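Local coordinates for protein butyrophilin subfamily 1 member A1 (Bos taurus, PDB 4HH8) that may act as a receptor for milk-fat droplets at the apical membrane and probably inhibits the proliferation and cytokine secretion of activated T cells, here represented by its two extracellular immunoglobulin-like domains, at residues A[148-153]-A[202-207]; A[159-164]-A[188-193]; A[59-64]-A[79-84]; A[31-36]-A[94-99]. The protein carries 1 engineered substitution. All blocks are in the same frame, centred on the assembly; numbering follows the deposited sequence.

Contact 1. Residues A[148-153]-A[202-207]; sequences LECTSV and VSCAIR. Engineered in segment 202-207: Ala205 (natural residue Cys).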
loop_
_atom_site.group_PDB
_atom_site.type_symbol
_atom_site.label_atom_id
_atom_site.label_comp_id
_atom_site.label_asym_id
_atom_site.label_seq_id
_atom_site.Cartn_x
_atom_site.Cartn_y
_atom_site.Cartn_z
ATOM N N LEU A 148 -25.581 -11.317 -11.320
ATOM C CA LEU A 148 -24.167 -11.485 -11.604
ATOM C C LEU A 148 -23.371 -11.340 -10.323
ATOM O O LEU A 148 -23.677 -10.475 -9.499
ATOM C CB LEU A 148 -23.679 -10.459 -12.623
ATOM C CG LEU A 148 -24.397 -10.333 -13.977
ATOM C CD1 LEU A 148 -23.744 -9.220 -14.773
ATOM C CD2 LEU A 148 -24.372 -11.671 -14.837
ATOM N N GLU A 149 -22.329 -12.150 -10.173
ATOM C CA GLU A 149 -21.423 -11.979 -9.071
ATOM C C GLU A 149 -20.025 -11.819 -9.565
ATOM O O GLU A 149 -19.530 -12.663 -10.265
ATOM C CB GLU A 149 -21.488 -13.138 -8.087
ATOM C CG GLU A 149 -20.604 -12.852 -6.885
ATOM C CD GLU A 149 -20.529 -13.987 -5.878
ATOM O OE1 GLU A 149 -20.006 -15.083 -6.205
ATOM O OE2 GLU A 149 -20.983 -13.755 -4.736
ATOM N N CYS A 150 -19.376 -10.725 -9.187
ATOM C CA CYS A 150 -18.008 -10.464 -9.631
ATOM C C CYS A 150 -17.070 -10.661 -8.460
ATOM O O CYS A 150 -17.292 -10.162 -7.341
ATOM C CB CYS A 150 -17.871 -9.055 -10.208
ATOM S SG CYS A 150 -16.220 -8.586 -10.768
ATOM N N THR A 151 -15.991 -11.352 -8.739
ATOM C CA THR A 151 -15.135 -11.884 -7.707
ATOM C C THR A 151 -13.668 -11.610 -8.057
ATOM O O THR A 151 -13.309 -11.621 -9.210
ATOM C CB THR A 151 -15.499 -13.363 -7.593
ATOM O OG1 THR A 151 -16.432 -13.543 -6.496
ATOM C CG2 THR A 151 -14.308 -14.201 -7.463
ATOM N N SER A 152 -12.841 -11.263 -7.071
ATOM C CA SER A 152 -11.427 -11.120 -7.300
ATOM C C SER A 152 -10.756 -11.187 -5.942
ATOM O O SER A 152 -11.363 -10.864 -4.917
ATOM C CB SER A 152 -11.096 -9.824 -8.050
ATOM O OG SER A 152 -9.687 -9.621 -8.195
ATOM N N VAL A 153 -9.495 -11.577 -5.958
ATOM C CA VAL A 153 -8.753 -11.990 -4.788
ATOM C C VAL A 153 -7.465 -11.177 -4.717
ATOM O O VAL A 153 -6.858 -10.923 -5.754
ATOM C CB VAL A 153 -8.461 -13.504 -4.993
ATOM C CG1 VAL A 153 -7.133 -13.951 -4.409
ATOM C CG2 VAL A 153 -9.648 -14.352 -4.501
ATOM N N VAL A 202 -22.133 -6.691 -20.031
ATOM C CA VAL A 202 -21.826 -5.933 -18.833
ATOM C C VAL A 202 -20.397 -6.206 -18.418
ATOM O O VAL A 202 -19.946 -7.354 -18.457
ATOM C CB VAL A 202 -22.715 -6.344 -17.678
ATOM C CG1 VAL A 202 -22.225 -5.691 -16.390
ATOM C CG2 VAL A 202 -24.141 -5.962 -17.961
ATOM N N SER A 203 -19.696 -5.167 -17.985
ATOM C CA SER A 203 -18.379 -5.366 -17.424
ATOM C C SER A 203 -18.282 -5.012 -15.918
ATOM O O SER A 203 -19.086 -4.238 -15.383
ATOM C CB SER A 203 -17.331 -4.621 -18.244
ATOM O OG SER A 203 -17.347 -3.267 -17.884
ATOM N N CYS A 204 -17.281 -5.594 -15.259
ATOM C CA CYS A 204 -17.006 -5.367 -13.865
ATOM C C CYS A 204 -15.556 -4.933 -13.835
ATOM O O CYS A 204 -14.724 -5.610 -14.406
ATOM C CB CYS A 204 -17.186 -6.676 -13.069
ATOM S SG CYS A 204 -16.580 -6.569 -11.322
ATOM N N ALA A 205 -15.246 -3.808 -13.194
ATOM C CA ALA A 205 -13.874 -3.378 -13.060
ATOM C C ALA A 205 -13.539 -3.343 -11.601
ATOM O O ALA A 205 -14.330 -2.851 -10.800
ATOM C CB ALA A 205 -13.644 -1.982 -13.684
ATOM N N ILE A 206 -12.366 -3.862 -11.252
ATOM C CA ILE A 206 -11.890 -3.765 -9.917
ATOM C C ILE A 206 -10.698 -2.823 -9.955
ATOM O O ILE A 206 -9.748 -3.072 -10.684
ATOM C CB ILE A 206 -11.386 -5.158 -9.347
ATOM C CG1 ILE A 206 -12.417 -6.295 -9.553
ATOM C CG2 ILE A 206 -11.020 -5.029 -7.925
ATOM C CD1 ILE A 206 -13.739 -6.113 -8.842
ATOM N N ARG A 207 -10.690 -1.794 -9.129
ATOM C CA ARG A 207 -9.618 -0.830 -9.245
ATOM C C ARG A 207 -8.908 -0.612 -7.942
ATOM O O ARG A 207 -9.548 -0.376 -6.929
ATOM C CB ARG A 207 -10.233 0.506 -9.725
ATOM C CG ARG A 207 -9.209 1.610 -9.978
ATOM C CD ARG A 207 -9.899 2.827 -10.582
ATOM N NE ARG A 207 -8.981 3.942 -10.772
ATOM C CZ ARG A 207 -8.237 4.123 -11.860
ATOM N NH1 ARG A 207 -8.276 3.239 -12.863
ATOM N NH2 ARG A 207 -7.455 5.185 -11.942
#
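At Cys150 and Cys204 the two strands come closest, their CA atoms 6.7 Å apart, whereas Leu148 and Val202, two residues earlier on each strand, have CA atoms separated by 9.4 Å. The disulfide sits at this narrowest point. Each SG is anti to its own backbone N, so both sulfurs reach straight into the gap and join at 2.1 Å, Cys150 SG to Cys204 SG, with the torsion about the S-S bond at -86°, close to the relaxed right angle. Ile206 closes one side of the bridge: its CG1 lies beside the backbone N, and its CD1 comes to 4.0 Å from Cys150 SG. This is the classic pin of an immunoglobulin domain, tying strand B (146-155) of one sheet to strand F (201-208) of the other across the sandwich core, the strands running 28° from parallel. Away from the sulfurs the fit slackens. The side chains of Leu148 and Val202 cross obliquely, CD1 of Leu148 4.2 Å from CG1 of Val202, and at the other end Ser152 CB rests 4.1 Å from Ile206 CG1, while Ser152 OG turns to the carbonyl O of Ser132 and to Trp155 NE1. Ile136 of strand 135-140 touches both cysteines, and Trp163 lies against Cys150. On the outer surface of strand 146-155 the side chain of Thr151 points away from the core, and Val153 lies exposed on the surface of the chain. Across the sandwich, Ser203 and the engineered Ala205 also turn their backs on the bridge, yet they stay buried, beside Gln164 and Gln162.

Contact 2. Residues A[159-164]-A[188-193]; sequences PQVQWQ and VRASVI. Unlike the reference sequence in segment 159-164: Gln164 (reference Arg).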
loop_
_atom_site.group_PDB
_atom_site.type_symbol
_atom_site.label_atom_id
_atom_site.label_comp_id
_atom_site.label_asym_id
_atom_site.label_seq_id
_atom_site.Cartn_x
_atom_site.Cartn_y
_atom_site.Cartn_z
ATOM N N PRO A 159 -10.325 -2.446 -2.539
ATOM C CA PRO A 159 -10.437 -2.075 -3.952
ATOM C C PRO A 159 -11.883 -1.596 -4.294
ATOM O O PRO A 159 -12.840 -1.907 -3.573
ATOM C CB PRO A 159 -10.127 -3.408 -4.657
ATOM C CG PRO A 159 -10.817 -4.410 -3.704
ATOM C CD PRO A 159 -10.513 -3.908 -2.340
ATOM N N GLN A 160 -12.024 -0.839 -5.371
ATOM C CA GLN A 160 -13.311 -0.308 -5.778
ATOM C C GLN A 160 -13.836 -1.194 -6.878
ATOM O O GLN A 160 -13.061 -1.714 -7.675
ATOM C CB GLN A 160 -13.133 1.141 -6.271
ATOM C CG GLN A 160 -14.246 1.746 -7.214
ATOM C CD GLN A 160 -13.815 3.100 -7.823
ATOM O OE1 GLN A 160 -13.514 3.199 -9.006
ATOM N NE2 GLN A 160 -13.735 4.118 -6.995
ATOM N N VAL A 161 -15.150 -1.393 -6.887
ATOM C CA VAL A 161 -15.839 -2.165 -7.890
ATOM C C VAL A 161 -16.651 -1.176 -8.750
ATOM O O VAL A 161 -17.294 -0.312 -8.211
ATOM C CB VAL A 161 -16.813 -3.150 -7.238
ATOM C CG1 VAL A 161 -17.537 -3.967 -8.284
ATOM C CG2 VAL A 161 -16.083 -4.115 -6.211
ATOM N N GLN A 162 -16.623 -1.315 -10.078
ATOM C CA GLN A 162 -17.431 -0.475 -10.952
ATOM C C GLN A 162 -18.091 -1.384 -11.988
ATOM O O GLN A 162 -17.420 -2.158 -12.646
ATOM C CB GLN A 162 -16.554 0.646 -11.581
ATOM C CG GLN A 162 -17.112 1.381 -12.825
ATOM C CD GLN A 162 -15.976 1.979 -13.758
ATOM O OE1 GLN A 162 -15.130 1.244 -14.335
ATOM N NE2 GLN A 162 -15.987 3.298 -13.911
ATOM N N TRP A 163 -19.402 -1.325 -12.093
ATOM C CA TRP A 163 -20.117 -2.007 -13.166
ATOM C C TRP A 163 -20.437 -1.028 -14.277
ATOM O O TRP A 163 -20.848 0.087 -14.007
ATOM C CB TRP A 163 -21.441 -2.582 -12.670
ATOM C CG TRP A 163 -21.298 -3.569 -11.583
ATOM C CD1 TRP A 163 -21.221 -3.309 -10.233
ATOM C CD2 TRP A 163 -21.200 -4.976 -11.730
ATOM N NE1 TRP A 163 -21.103 -4.473 -9.538
ATOM C CE2 TRP A 163 -21.075 -5.519 -10.433
ATOM C CE3 TRP A 163 -21.236 -5.849 -12.839
ATOM C CZ2 TRP A 163 -21.009 -6.887 -10.203
ATOM C CZ3 TRP A 163 -21.159 -7.236 -12.604
ATOM C CH2 TRP A 163 -21.033 -7.727 -11.288
ATOM N N GLN A 164 -20.322 -1.482 -15.516
ATOM C CA GLN A 164 -20.582 -0.647 -16.679
ATOM C C GLN A 164 -21.337 -1.400 -17.736
ATOM O O GLN A 164 -21.079 -2.587 -17.938
ATOM C CB GLN A 164 -19.256 -0.204 -17.283
ATOM C CG GLN A 164 -18.791 1.136 -16.849
ATOM C CD GLN A 164 -17.602 1.559 -17.663
ATOM O OE1 GLN A 164 -16.546 0.923 -17.609
ATOM N NE2 GLN A 164 -17.765 2.611 -18.453
ATOM N N VAL A 188 -12.748 -9.606 -2.911
ATOM C CA VAL A 188 -13.899 -8.750 -3.127
ATOM C C VAL A 188 -14.991 -9.515 -3.858
ATOM O O VAL A 188 -14.724 -10.170 -4.839
ATOM C CB VAL A 188 -13.510 -7.418 -3.901
ATOM C CG1 VAL A 188 -12.991 -7.708 -5.295
ATOM C CG2 VAL A 188 -14.730 -6.427 -3.950
ATOM N N ARG A 189 -16.207 -9.446 -3.357
ATOM C CA ARG A 189 -17.353 -10.037 -4.030
ATOM C C ARG A 189 -18.392 -8.924 -4.264
ATOM O O ARG A 189 -18.720 -8.188 -3.360
ATOM C CB ARG A 189 -17.977 -11.116 -3.139
ATOM C CG ARG A 189 -17.325 -12.470 -3.226
ATOM C CD ARG A 189 -18.356 -13.584 -2.864
ATOM N NE ARG A 189 -17.718 -14.733 -2.206
ATOM C CZ ARG A 189 -18.355 -15.633 -1.442
ATOM N NH1 ARG A 189 -19.674 -15.545 -1.238
ATOM N NH2 ARG A 189 -17.670 -16.627 -0.870
ATOM N N ALA A 190 -18.940 -8.820 -5.456
ATOM C CA ALA A 190 -20.019 -7.885 -5.655
ATOM C C ALA A 190 -21.093 -8.473 -6.544
ATOM O O ALA A 190 -20.784 -9.130 -7.521
ATOM C CB ALA A 190 -19.484 -6.610 -6.241
ATOM N N SER A 191 -22.345 -8.178 -6.220
ATOM C CA SER A 191 -23.493 -8.703 -6.934
ATOM C C SER A 191 -24.376 -7.629 -7.450
ATOM O O SER A 191 -24.537 -6.601 -6.803
ATOM C CB SER A 191 -24.350 -9.588 -6.048
ATOM O OG SER A 191 -23.729 -10.853 -6.044
ATOM N N VAL A 192 -24.998 -7.908 -8.586
ATOM C CA VAL A 192 -25.873 -6.970 -9.214
ATOM C C VAL A 192 -27.036 -7.801 -9.795
ATOM O O VAL A 192 -26.887 -9.007 -10.075
ATOM C CB VAL A 192 -25.027 -6.169 -10.223
ATOM C CG1 VAL A 192 -24.928 -6.824 -11.614
ATOM C CG2 VAL A 192 -25.336 -4.753 -10.222
ATOM N N ILE A 193 -28.206 -7.199 -9.916
ATOM C CA ILE A 193 -29.310 -7.863 -10.617
ATOM C C ILE A 193 -29.556 -7.094 -11.921
ATOM O O ILE A 193 -29.805 -5.901 -11.892
ATOM C CB ILE A 193 -30.560 -7.972 -9.726
ATOM C CG1 ILE A 193 -30.237 -8.864 -8.508
ATOM C CG2 ILE A 193 -31.717 -8.558 -10.517
ATOM C CD1 ILE A 193 -31.326 -8.935 -7.470
#
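Trp163 and Val192 meet tip to face: Val192 CG1 sits 3.8 Å from the centroid of the six-membered ring of Trp163, only 7° off the ring normal, a clean CH-pi contact. The rim of the same indole runs into backbone, Trp163 CZ2 lying 3.5 Å from Ala190 O near the ring plane. Further along, Val161 divides its branches: CG2 presses on Val188 CG2 at 3.5 Å, while its CG1 meets Ala190 CB at 3.9 Å. Pro159 and Val188 slide past each other in opposite directions, Pro159 CG 4.0 Å from Val188 CB. One shell out, the indole is held by a hydrogen bond from Trp163 NE1 to Ser173 OG and by the ring of Phe171, whose plane is about 25° from its own. Trp163 CG lies beside the backbone N (chi1 -60°), which swings the ring inward toward strand 186-194 and against Cys150. An alanine in place of Trp163 would probably leave Val192 without its aromatic face and Ser173 without its N-H donor, loosening the packing beside the disulfide. A tryptophan on strand C (160-165), packed across to strand E (186-194) and against the intersheet cystine, is a hallmark of the immunoglobulin fold.

Contact 3. Residues A[59-64]-A[79-84]; sequences AVFLSR and GRVSLV. Unlike the reference sequence in segment 59-64: Leu62 (reference Val).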
loop_
_atom_site.group_PDB
_atom_site.type_symbol
_atom_site.label_atom_id
_atom_site.label_comp_id
_atom_site.label_asym_id
_atom_site.label_seq_id
_atom_site.Cartn_x
_atom_site.Cartn_y
_atom_site.Cartn_z
ATOM N N ALA A 59 12.836 -0.085 17.591
ATOM C CA ALA A 59 12.716 0.729 16.395
ATOM C C ALA A 59 12.593 -0.167 15.178
ATOM O O ALA A 59 12.847 -1.362 15.259
ATOM C CB ALA A 59 13.933 1.641 16.254
ATOM N N VAL A 60 12.151 0.419 14.065
ATOM C CA VAL A 60 12.182 -0.243 12.770
ATOM C C VAL A 60 13.646 -0.438 12.340
ATOM O O VAL A 60 14.021 -1.497 11.826
ATOM C CB VAL A 60 11.401 0.611 11.716
ATOM C CG1 VAL A 60 11.593 0.071 10.288
ATOM C CG2 VAL A 60 9.956 0.649 12.074
ATOM N N PHE A 61 14.454 0.608 12.528
ATOM C CA PHE A 61 15.857 0.614 12.128
ATOM C C PHE A 61 16.626 1.589 13.032
ATOM O O PHE A 61 16.136 2.688 13.381
ATOM C CB PHE A 61 16.059 0.948 10.642
ATOM C CG PHE A 61 17.511 1.047 10.256
ATOM C CD1 PHE A 61 18.227 -0.085 9.881
ATOM C CD2 PHE A 61 18.184 2.246 10.358
ATOM C CE1 PHE A 61 19.587 -0.001 9.580
ATOM C CE2 PHE A 61 19.547 2.323 10.081
ATOM C CZ PHE A 61 20.250 1.202 9.686
ATOM N N LEU A 62 17.791 1.144 13.483
ATOM C CA LEU A 62 18.625 1.961 14.346
ATOM C C LEU A 62 20.103 1.824 13.973
ATOM O O LEU A 62 20.658 0.716 13.931
ATOM C CB LEU A 62 18.371 1.669 15.829
ATOM C CG LEU A 62 19.129 2.570 16.808
ATOM C CD1 LEU A 62 18.862 4.073 16.575
ATOM C CD2 LEU A 62 18.894 2.188 18.310
ATOM N N SER A 63 20.708 2.952 13.621
ATOM C CA SER A 63 22.158 3.038 13.472
ATOM C C SER A 63 22.686 3.976 14.539
ATOM O O SER A 63 22.114 5.052 14.751
ATOM C CB SER A 63 22.519 3.598 12.116
ATOM O OG SER A 63 23.903 3.479 11.893
ATOM N N ARG A 64 23.741 3.572 15.231
ATOM C CA ARG A 64 24.553 4.499 16.050
ATOM C C ARG A 64 26.022 4.320 15.738
ATOM O O ARG A 64 26.479 3.212 15.474
ATOM C CB ARG A 64 24.366 4.264 17.541
ATOM C CG ARG A 64 23.155 4.935 18.141
ATOM C CD ARG A 64 23.323 5.048 19.677
ATOM N NE ARG A 64 22.042 4.807 20.347
ATOM C CZ ARG A 64 21.617 3.609 20.751
ATOM N NH1 ARG A 64 22.374 2.534 20.580
ATOM N NH2 ARG A 64 20.428 3.493 21.331
ATOM N N GLY A 79 16.588 -8.041 10.003
ATOM C CA GLY A 79 16.923 -8.876 8.861
ATOM C C GLY A 79 16.221 -8.498 7.552
ATOM O O GLY A 79 16.527 -9.078 6.514
ATOM N N ARG A 80 15.296 -7.530 7.585
ATOM C CA ARG A 80 14.682 -7.033 6.332
ATOM C C ARG A 80 14.853 -5.511 6.162
ATOM O O ARG A 80 14.295 -4.924 5.242
ATOM C CB ARG A 80 13.201 -7.467 6.233
ATOM C CG ARG A 80 12.360 -7.207 7.484
ATOM C CD ARG A 80 10.953 -7.905 7.478
ATOM N NE ARG A 80 10.141 -7.407 6.387
ATOM C CZ ARG A 80 9.066 -6.631 6.496
ATOM N NH1 ARG A 80 8.533 -6.295 7.677
ATOM N NH2 ARG A 80 8.483 -6.245 5.376
ATOM N N VAL A 81 15.628 -4.888 7.052
ATOM C CA VAL A 81 15.882 -3.440 7.007
ATOM C C VAL A 81 17.365 -3.137 6.830
ATOM O O VAL A 81 18.221 -3.884 7.305
ATOM C CB VAL A 81 15.383 -2.695 8.277
ATOM C CG1 VAL A 81 13.879 -2.816 8.423
ATOM C CG2 VAL A 81 16.081 -3.221 9.542
ATOM N N SER A 82 17.660 -2.044 6.134
ATOM C CA SER A 82 19.033 -1.599 5.886
ATOM C C SER A 82 19.050 -0.132 5.516
ATOM O O SER A 82 18.082 0.393 4.991
ATOM C CB SER A 82 19.744 -2.438 4.795
ATOM O OG SER A 82 19.132 -2.293 3.521
ATOM N N LEU A 83 20.187 0.509 5.761
ATOM C CA LEU A 83 20.350 1.922 5.563
ATOM C C LEU A 83 20.760 2.125 4.141
ATOM O O LEU A 83 21.680 1.460 3.667
ATOM C CB LEU A 83 21.469 2.435 6.473
ATOM C CG LEU A 83 21.673 3.946 6.530
ATOM C CD1 LEU A 83 20.383 4.656 6.967
ATOM C CD2 LEU A 83 22.842 4.231 7.450
ATOM N N VAL A 84 20.053 3.011 3.447
ATOM C CA VAL A 84 20.516 3.527 2.158
ATOM C C VAL A 84 21.308 4.820 2.442
ATOM O O VAL A 84 20.809 5.745 3.100
ATOM C CB VAL A 84 19.362 3.779 1.187
ATOM C CG1 VAL A 84 19.899 4.323 -0.176
ATOM C CG2 VAL A 84 18.550 2.499 0.987
#
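Phe61 leaves strand 61-64 with its CB directed at strand 81-85, and because CG is anti to the backbone N (chi1 176°) the ring extends across the gap between the two sheets. Its first outer atom on that side, CD1, meets Val81 CG2 at 3.8 Å, the methyl lying at the ring edge and in its plane. Next comes CE1, 3.9 Å from Leu83 N and close to Ser82 CA, where the ring brushes backbone. At the tip, CZ reaches Leu83 CB at 3.7 Å, and CE2, coming back along the other side, finds Leu83 CD1 at 4.0 Å. Val81 thus holds the near part of the ring, and Leu83, whose side chain crosses that of Phe61 at about a right angle, holds its far end. Val81 also grips the residue before Phe61: its CG2 is 3.5 Å from Val60 O, and its CG1 is 4.1 Å from Val60 CG1. Val60 and Phe61 both face Trp51 in a classic beta bulge. An alanine at Phe61 would probably cost Leu83 its main partner in strand 61-64 and leave the core between the sheets less well packed. In the V-set domain, strand C' (61-64) lies between strands 48-52 and 67-68 of one sheet; strand D (81-85) is the edge of the other, beside strand 92-97, whose Val95 also touches the Phe61 ring.

Contact 4. Residues A[31-36]-A[94-99]; sequences DAELPC and AVRIQE
Two torsions bring the charged pair together: Asp31 CG lies beside its backbone N (chi1 -51°), and the Arg96 chain, extended as far as CD, bends at chi3 (59°) to bring its guanidinium alongside. Asp31 OD2 then makes a salt bridge with Arg96 NH1 at 3.1 Å; as a hydrogen bond it is weak, bent to 124° at the hydrogen. The other oxygen, Asp31 OD1, takes the N-H of Glu99 at 3.2 Å on its anti lone pair, so one carboxylate holds both a side chain and the loop after the strand. Behind these polar tips runs the antiparallel pairing of strands B (32-39) and E (92-97) in the V-set immunoglobulin sandwich. Ala32 and Ile97 form a hydrogen-bonded pair, Ile97 N to Ala32 O at 2.7 Å and Ala32 N to Ile97 O at 2.9 Å. Leu34 and Val95 form the next, less even: Leu34 N to Val95 O is 2.9 Å, but Val95 N stands above the carbonyl plane of Leu34 O at 3.2 Å. On the inward face Leu34 CD2 touches Ile97 CD1 at 3.8 Å, near Tyr108. On the opposite face the Glu33 and Arg96 stems cross obliquely, CG to CG, at 4.0 Å.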
loop_
_atom_site.group_PDB
_atom_site.type_symbol
_atom_site.label_atom_id
_atom_site.label_comp_id
_atom_site.label_asym_id
_atom_site.label_seq_id
_atom_site.Cartn_x
_atom_site.Cartn_y
_atom_site.Cartn_z
ATOM N N ASP A 31 10.544 -4.069 -2.354
ATOM C CA ASP A 31 11.202 -3.244 -1.364
ATOM C C ASP A 31 10.680 -1.824 -1.422
ATOM O O ASP A 31 10.261 -1.356 -2.475
ATOM C CB ASP A 31 12.720 -3.270 -1.560
ATOM C CG ASP A 31 13.273 -4.712 -1.663
ATOM O OD1 ASP A 31 12.565 -5.669 -1.229
ATOM O OD2 ASP A 31 14.399 -4.873 -2.205
ATOM N N ALA A 32 10.694 -1.149 -0.285
ATOM C CA ALA A 32 10.415 0.263 -0.247
ATOM C C ALA A 32 11.535 0.980 0.471
ATOM O O ALA A 32 12.182 0.423 1.360
ATOM C CB ALA A 32 9.106 0.550 0.454
ATOM N N GLU A 33 11.711 2.240 0.107
ATOM C CA GLU A 33 12.696 3.101 0.726
ATOM C C GLU A 33 11.987 4.276 1.329
ATOM O O GLU A 33 11.196 4.914 0.648
ATOM C CB GLU A 33 13.750 3.540 -0.309
ATOM C CG GLU A 33 14.599 2.307 -0.784
ATOM C CD GLU A 33 15.837 2.702 -1.620
ATOM O OE1 GLU A 33 16.238 3.872 -1.590
ATOM O OE2 GLU A 33 16.386 1.846 -2.341
ATOM N N LEU A 34 12.272 4.534 2.608
ATOM C CA LEU A 34 11.708 5.626 3.387
ATOM C C LEU A 34 12.775 6.683 3.623
ATOM O O LEU A 34 13.569 6.553 4.524
ATOM C CB LEU A 34 11.204 5.133 4.731
ATOM C CG LEU A 34 9.899 4.331 4.753
ATOM C CD1 LEU A 34 9.763 3.374 3.575
ATOM C CD2 LEU A 34 9.793 3.587 6.061
ATOM N N PRO A 35 12.781 7.750 2.818
ATOM C CA PRO A 35 13.890 8.737 2.871
ATOM C C PRO A 35 13.608 9.829 3.863
ATOM O O PRO A 35 12.448 10.105 4.175
ATOM C CB PRO A 35 13.941 9.292 1.450
ATOM C CG PRO A 35 12.475 8.977 0.841
ATOM C CD PRO A 35 11.737 8.092 1.831
ATOM N N CYS A 36 14.661 10.382 4.434
ATOM C CA CYS A 36 14.596 11.618 5.188
ATOM C C CYS A 36 15.959 12.276 5.004
ATOM O O CYS A 36 16.966 11.585 4.777
ATOM C CB CYS A 36 14.338 11.374 6.664
ATOM S SG CYS A 36 12.673 10.885 7.063
ATOM N N ALA A 94 18.038 6.713 3.687
ATOM C CA ALA A 94 16.716 6.099 3.695
ATOM C C ALA A 94 16.895 4.770 4.367
ATOM O O ALA A 94 18.022 4.299 4.482
ATOM C CB ALA A 94 16.186 5.920 2.275
ATOM N N VAL A 95 15.790 4.203 4.841
ATOM C CA VAL A 95 15.758 2.838 5.329
ATOM C C VAL A 95 15.050 2.076 4.243
ATOM O O VAL A 95 13.964 2.488 3.828
ATOM C CB VAL A 95 15.009 2.711 6.679
ATOM C CG1 VAL A 95 14.695 1.241 7.015
ATOM C CG2 VAL A 95 15.889 3.243 7.768
ATOM N N ARG A 96 15.704 1.022 3.743
ATOM C CA ARG A 96 15.115 0.082 2.826
ATOM C C ARG A 96 14.409 -1.032 3.617
ATOM O O ARG A 96 15.031 -1.691 4.466
ATOM C CB ARG A 96 16.170 -0.506 1.894
ATOM C CG ARG A 96 15.538 -1.312 0.731
ATOM C CD ARG A 96 16.541 -1.745 -0.361
ATOM N NE ARG A 96 17.621 -2.570 0.164
ATOM C CZ ARG A 96 17.986 -3.776 -0.297
ATOM N NH1 ARG A 96 17.355 -4.341 -1.332
ATOM N NH2 ARG A 96 19.008 -4.424 0.276
ATOM N N ILE A 97 13.105 -1.190 3.385
ATOM C CA ILE A 97 12.373 -2.299 3.957
ATOM C C ILE A 97 12.100 -3.307 2.861
ATOM O O ILE A 97 11.467 -2.984 1.866
ATOM C CB ILE A 97 11.056 -1.877 4.617
ATOM C CG1 ILE A 97 11.301 -0.703 5.560
ATOM C CG2 ILE A 97 10.438 -3.087 5.403
ATOM C CD1 ILE A 97 10.039 -0.165 6.188
ATOM N N GLN A 98 12.609 -4.521 3.035
ATOM C CA GLN A 98 12.458 -5.559 2.022
ATOM C C GLN A 98 11.183 -6.319 2.201
ATOM O O GLN A 98 10.680 -6.443 3.333
ATOM C CB GLN A 98 13.616 -6.547 2.083
ATOM C CG GLN A 98 14.925 -5.912 1.685
ATOM C CD GLN A 98 16.072 -6.898 1.720
ATOM O OE1 GLN A 98 16.085 -7.844 2.527
ATOM N NE2 GLN A 98 17.048 -6.686 0.839
ATOM N N GLU A 99 10.665 -6.820 1.076
ATOM C CA GLU A 99 9.489 -7.667 1.072
ATOM C C GLU A 99 8.330 -7.036 1.840
ATOM O O GLU A 99 7.856 -7.575 2.872
ATOM C CB GLU A 99 9.840 -9.072 1.574
ATOM C CG GLU A 99 10.024 -10.049 0.389
ATOM C CD GLU A 99 11.378 -10.778 0.405
ATOM O OE1 GLU A 99 11.531 -11.726 1.216
ATOM O OE2 GLU A 99 12.281 -10.418 -0.405
#

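Contacts 3 and 4 belong to the N-terminal V-set domain and contacts 1 and 2 to the second immunoglobulin domain, with 33 to 41 Å between centres across the divide. Even the nearest atoms of contacts 1 and 4 are about 17 Å apart. Within each domain the two contacts are continuous. Contacts 1 and 2, centred 5 Å apart, share both sheets of one sandwich, and Cys150 N probably donates to Ala190 O at 2.7 Å. Contacts 3 and 4, with centres 9 Å apart, join through strands 81-85 and 92-97, where Val84 N lies 2.6 Å from Ala94 O, a probable hydrogen bond. Contacts 1, 2 and 3 pack sheet against sheet; contact 4 pairs strands within one.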